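Local coordinates for protein MDM10 isoform 1 (Saccharomyces cerevisiae, PDB 7BTX) that helps tether the endoplasmic reticulum to mitochondria as part of the ERMES complex and takes part in late assembly of the TOM translocase of the mitochondrial outer membrane, at residues Asn228-Gly240 against Gly247-Thr259. Numbering follows the deposited sequence.
Sequences NSSLSLGAEFWLG and GCSTTLRYYTHST
Gly-234 and Thr-251 pair in an antiparallel hairpin, with strands 234-240 and 247-258 at 174° to each other. Theirs is a hydrogen-bonded pair with a bond each way, Gly-234 N to Thr-251 O measuring 2.9 Å. Glycine adds no bulk beside the threonine, whose branched CB suits an extended backbone. On the face carrying Leu-231, Leu-233, Leu-252 and Tyr-254 the side chains meet mainly through apolar contacts, and leucines there are consistent with a barrel exterior turned to the membrane. Leu-252, its CG anti to the backbone N (chi1 -160°), touches both Leu-231 CD2 and Leu-233 CG with its CD1, at 3.8 Å each, the chains crossing obliquely. Leu-231 CB also lies against Tyr-254 CD1. Farther along, Phe-237 CE1 approaches Cys-248 SG at 3.7 Å, an oblique sulfur-aromatic contact that suits a small polarisable thiol.

The other face is more polar and more buried near Glu-236. The chain of Glu-236, extended beyond CG, lies alongside Ser-249, with OE2 3.6 Å from Ser-249 CB, while the small serine turns OG to Tyr-24 and to Trp-271 O. With Glu-236 cut back to an alanine, Ser-249 CB would probably lose its cover and the basic side chain of another protein, which packs here, its nearby carboxylate. Ser-232 CB rests against Arg-253 CG and at the edge of the guanidinium. The far end is looser: Asn-228 and His-257 are both exposed and meet thinly, Asn-228 CB lying obliquely by the ring, 3.5 Å from His-257 ND1.

Such up-and-down pairing is the building unit of a mitochondrial outer-membrane beta-barrel, the superfamily to which this protein belongs. Ala-235 bonds through its backbone to Val-210 of strand 209-211, and Leu-233 and Leu-231 to His-212 and Phe-214 just past it, whereas on the other flank Thr-251 and Tyr-255 touch strand 263-269.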
loop_
_atom_site.group_PDB
_atom_site.type_symbol
_atom_site.label_atom_id
_atom_site.label_comp_id
_atom_site.label_asym_id
_atom_site.label_seq_id
_atom_site.Cartn_x
_atom_site.Cartn_y
_atom_site.Cartn_z
ATOM N N ASN D 228 -46.675 28.573 -18.587
ATOM C CA ASN D 228 -46.615 27.711 -17.412
ATOM C C ASN D 228 -46.136 28.522 -16.216
ATOM O O ASN D 228 -45.285 29.399 -16.346
ATOM C CB ASN D 228 -45.689 26.509 -17.670
ATOM C CG ASN D 228 -45.870 25.377 -16.657
ATOM O OD1 ASN D 228 -46.072 25.600 -15.464
ATOM N ND2 ASN D 228 -45.805 24.144 -17.147
ATOM N N SER D 229 -46.716 28.227 -15.054
ATOM C CA SER D 229 -46.297 28.786 -13.778
ATOM C C SER D 229 -46.753 27.828 -12.689
ATOM O O SER D 229 -47.942 27.518 -12.595
ATOM C CB SER D 229 -46.881 30.183 -13.522
ATOM O OG SER D 229 -46.676 31.070 -14.610
ATOM N N SER D 230 -45.813 27.370 -11.868
ATOM C CA SER D 230 -46.154 26.357 -10.879
ATOM C C SER D 230 -45.462 26.598 -9.546
ATOM O O SER D 230 -44.339 26.138 -9.332
ATOM C CB SER D 230 -45.799 24.967 -11.405
ATOM O OG SER D 230 -44.468 24.624 -11.067
ATOM N N LEU D 231 -46.129 27.301 -8.637
ATOM C CA LEU D 231 -45.567 27.522 -7.314
ATOM C C LEU D 231 -45.763 26.282 -6.457
ATOM O O LEU D 231 -46.863 26.037 -5.962
ATOM C CB LEU D 231 -46.207 28.749 -6.657
ATOM C CG LEU D 231 -45.617 29.335 -5.368
ATOM C CD1 LEU D 231 -45.810 30.834 -5.384
ATOM C CD2 LEU D 231 -46.255 28.773 -4.107
ATOM N N SER D 232 -44.713 25.494 -6.278
ATOM C CA SER D 232 -44.778 24.378 -5.353
ATOM C C SER D 232 -44.478 24.840 -3.934
ATOM O O SER D 232 -44.157 26.003 -3.687
ATOM C CB SER D 232 -43.801 23.290 -5.766
ATOM O OG SER D 232 -43.525 22.456 -4.666
ATOM N N LEU D 233 -44.582 23.906 -2.990
ATOM C CA LEU D 233 -44.299 24.180 -1.587
ATOM C C LEU D 233 -44.034 22.862 -0.876
ATOM O O LEU D 233 -44.874 21.962 -0.908
ATOM C CB LEU D 233 -45.464 24.923 -0.925
ATOM C CG LEU D 233 -45.254 25.689 0.388
ATOM C CD1 LEU D 233 -46.270 26.813 0.456
ATOM C CD2 LEU D 233 -45.339 24.839 1.651
ATOM N N GLY D 234 -42.894 22.739 -0.216
ATOM C CA GLY D 234 -42.545 21.476 0.393
ATOM C C GLY D 234 -42.122 21.572 1.839
ATOM O O GLY D 234 -41.849 22.664 2.339
ATOM N N ALA D 235 -42.075 20.438 2.524
ATOM C CA ALA D 235 -41.596 20.379 3.893
ATOM C C ALA D 235 -40.998 19.002 4.160
ATOM O O ALA D 235 -41.217 18.055 3.406
ATOM C CB ALA D 235 -42.728 20.701 4.860
ATOM N N GLU D 236 -40.234 18.871 5.238
ATOM C CA GLU D 236 -39.732 17.571 5.654
ATOM C C GLU D 236 -39.578 17.582 7.163
ATOM O O GLU D 236 -39.406 18.645 7.757
ATOM C CB GLU D 236 -38.414 17.217 4.962
ATOM C CG GLU D 236 -37.190 17.862 5.543
ATOM C CD GLU D 236 -35.966 17.670 4.680
ATOM O OE1 GLU D 236 -36.094 17.088 3.584
ATOM O OE2 GLU D 236 -34.871 18.096 5.102
ATOM N N PHE D 237 -39.707 16.412 7.788
ATOM C CA PHE D 237 -39.765 16.311 9.249
ATOM C C PHE D 237 -39.068 15.027 9.684
ATOM O O PHE D 237 -39.677 13.959 9.668
ATOM C CB PHE D 237 -41.206 16.332 9.751
ATOM C CG PHE D 237 -41.984 17.547 9.342
ATOM C CD1 PHE D 237 -41.855 18.735 10.036
ATOM C CD2 PHE D 237 -42.835 17.499 8.253
ATOM C CE1 PHE D 237 -42.564 19.854 9.654
ATOM C CE2 PHE D 237 -43.547 18.613 7.866
ATOM C CZ PHE D 237 -43.411 19.791 8.566
ATOM N N TRP D 238 -37.812 15.132 10.098
ATOM C CA TRP D 238 -37.063 13.971 10.543
ATOM C C TRP D 238 -37.015 13.925 12.064
ATOM O O TRP D 238 -37.078 14.954 12.736
ATOM C CB TRP D 238 -35.653 14.000 9.965
ATOM C CG TRP D 238 -35.658 14.158 8.504
ATOM C CD1 TRP D 238 -35.516 15.312 7.812
ATOM C CD2 TRP D 238 -35.837 13.125 7.539
ATOM N NE1 TRP D 238 -35.585 15.065 6.469
ATOM C CE2 TRP D 238 -35.788 13.726 6.276
ATOM C CE3 TRP D 238 -36.027 11.746 7.622
ATOM C CZ2 TRP D 238 -35.923 13.001 5.105
ATOM C CZ3 TRP D 238 -36.177 11.032 6.467
ATOM C CH2 TRP D 238 -36.114 11.658 5.222
ATOM N N LEU D 239 -36.892 12.718 12.621
ATOM C CA LEU D 239 -36.717 12.565 14.061
ATOM C C LEU D 239 -36.027 11.243 14.368
ATOM O O LEU D 239 -36.660 10.186 14.316
ATOM C CB LEU D 239 -38.070 12.654 14.780
ATOM C CG LEU D 239 -38.115 12.979 16.277
ATOM C CD1 LEU D 239 -39.378 13.757 16.570
ATOM C CD2 LEU D 239 -38.061 11.750 17.161
ATOM N N GLY D 240 -34.743 11.284 14.701
ATOM C CA GLY D 240 -34.018 10.072 15.033
ATOM C C GLY D 240 -34.342 9.566 16.423
ATOM O O GLY D 240 -33.969 10.192 17.413
ATOM N N GLY D 247 -35.336 17.146 12.856
ATOM C CA GLY D 247 -34.991 18.018 11.760
ATOM C C GLY D 247 -36.229 18.557 11.073
ATOM O O GLY D 247 -37.338 18.046 11.227
ATOM N N CYS D 248 -36.022 19.613 10.295
ATOM C CA CYS D 248 -37.107 20.202 9.527
ATOM C C CYS D 248 -36.544 20.979 8.353
ATOM O O CYS D 248 -35.345 21.264 8.313
ATOM C CB CYS D 248 -37.967 21.117 10.399
ATOM S SG CYS D 248 -39.437 21.752 9.570
ATOM N N SER D 249 -37.402 21.318 7.402
ATOM C CA SER D 249 -37.053 22.164 6.269
ATOM C C SER D 249 -38.356 22.683 5.685
ATOM O O SER D 249 -39.443 22.226 6.046
ATOM C CB SER D 249 -36.239 21.417 5.217
ATOM O OG SER D 249 -35.955 22.255 4.117
ATOM N N THR D 250 -38.237 23.659 4.790
ATOM C CA THR D 250 -39.369 24.226 4.069
ATOM C C THR D 250 -38.838 24.882 2.807
ATOM O O THR D 250 -37.948 25.730 2.883
ATOM C CB THR D 250 -40.125 25.256 4.915
ATOM O OG1 THR D 250 -40.675 24.634 6.082
ATOM C CG2 THR D 250 -41.253 25.871 4.115
ATOM N N THR D 251 -39.351 24.504 1.648
ATOM C CA THR D 251 -38.814 24.998 0.395
ATOM C C THR D 251 -39.966 25.488 -0.482
ATOM O O THR D 251 -41.097 25.022 -0.367
ATOM C CB THR D 251 -37.973 23.897 -0.250
ATOM O OG1 THR D 251 -37.182 23.253 0.755
ATOM C CG2 THR D 251 -37.026 24.460 -1.280
ATOM N N LEU D 252 -39.688 26.460 -1.348
ATOM C CA LEU D 252 -40.736 27.196 -2.047
ATOM C C LEU D 252 -40.411 27.417 -3.524
ATOM O O LEU D 252 -40.364 28.566 -3.968
ATOM C CB LEU D 252 -40.981 28.528 -1.329
ATOM C CG LEU D 252 -42.278 29.326 -1.502
ATOM C CD1 LEU D 252 -43.471 28.417 -1.492
ATOM C CD2 LEU D 252 -42.394 30.372 -0.416
ATOM N N ARG D 253 -40.108 26.357 -4.276
ATOM C CA ARG D 253 -39.727 26.528 -5.675
ATOM C C ARG D 253 -40.885 27.079 -6.504
ATOM O O ARG D 253 -42.053 26.972 -6.137
ATOM C CB ARG D 253 -39.243 25.218 -6.296
ATOM C CG ARG D 253 -40.323 24.196 -6.529
ATOM C CD ARG D 253 -39.790 22.949 -7.211
ATOM N NE ARG D 253 -39.375 23.200 -8.584
ATOM C CZ ARG D 253 -40.194 23.159 -9.627
ATOM N NH1 ARG D 253 -41.477 22.875 -9.453
ATOM N NH2 ARG D 253 -39.733 23.398 -10.845
ATOM N N TYR D 254 -40.539 27.704 -7.628
ATOM C CA TYR D 254 -41.511 28.428 -8.447
ATOM C C TYR D 254 -41.025 28.422 -9.892
ATOM O O TYR D 254 -40.197 29.247 -10.280
ATOM C CB TYR D 254 -41.693 29.846 -7.919
ATOM C CG TYR D 254 -42.498 30.765 -8.803
ATOM C CD1 TYR D 254 -43.814 30.474 -9.130
ATOM C CD2 TYR D 254 -41.949 31.944 -9.287
ATOM C CE1 TYR D 254 -44.555 31.323 -9.931
ATOM C CE2 TYR D 254 -42.682 32.800 -10.082
ATOM C CZ TYR D 254 -43.983 32.483 -10.403
ATOM O OH TYR D 254 -44.715 33.332 -11.197
ATOM N N TYR D 255 -41.561 27.503 -10.688
ATOM C CA TYR D 255 -41.165 27.327 -12.079
ATOM C C TYR D 255 -41.951 28.306 -12.942
ATOM O O TYR D 255 -43.162 28.455 -12.762
ATOM C CB TYR D 255 -41.422 25.884 -12.503
ATOM C CG TYR D 255 -40.742 25.445 -13.774
ATOM C CD1 TYR D 255 -41.401 25.505 -14.993
ATOM C CD2 TYR D 255 -39.451 24.942 -13.749
ATOM C CE1 TYR D 255 -40.785 25.088 -16.156
ATOM C CE2 TYR D 255 -38.825 24.525 -14.906
ATOM C CZ TYR D 255 -39.498 24.599 -16.104
ATOM O OH TYR D 255 -38.885 24.187 -17.263
ATOM N N THR D 256 -41.269 28.982 -13.865
ATOM C CA THR D 256 -41.902 30.051 -14.632
ATOM C C THR D 256 -41.461 29.876 -16.089
ATOM O O THR D 256 -40.832 28.868 -16.414
ATOM C CB THR D 256 -41.496 31.416 -14.044
ATOM O OG1 THR D 256 -41.487 31.324 -12.619
ATOM C CG2 THR D 256 -42.533 32.507 -14.344
ATOM N N HIS D 257 -41.808 30.811 -16.977
ATOM C CA HIS D 257 -41.244 30.921 -18.316
ATOM C C HIS D 257 -41.093 32.396 -18.663
ATOM O O HIS D 257 -41.634 33.274 -17.984
ATOM C CB HIS D 257 -42.101 30.208 -19.366
ATOM C CG HIS D 257 -41.919 28.724 -19.396
ATOM N ND1 HIS D 257 -42.627 27.867 -18.583
ATOM C CD2 HIS D 257 -41.122 27.944 -20.163
ATOM C CE1 HIS D 257 -42.265 26.623 -18.839
ATOM N NE2 HIS D 257 -41.351 26.642 -19.791
ATOM N N SER D 258 -40.350 32.667 -19.734
ATOM C CA SER D 258 -40.141 34.030 -20.199
ATOM C C SER D 258 -39.781 34.003 -21.677
ATOM O O SER D 258 -39.579 32.937 -22.263
ATOM C CB SER D 258 -39.051 34.751 -19.399
ATOM O OG SER D 258 -39.550 35.168 -18.139
ATOM N N THR D 259 -39.705 35.195 -22.266
ATOM C CA THR D 259 -39.514 35.377 -23.704
ATOM C C THR D 259 -38.242 36.154 -24.034
ATOM O O THR D 259 -38.184 36.878 -25.032
ATOM C CB THR D 259 -40.744 36.062 -24.300
ATOM O OG1 THR D 259 -40.548 36.286 -25.702
ATOM C CG2 THR D 259 -41.052 37.381 -23.577
#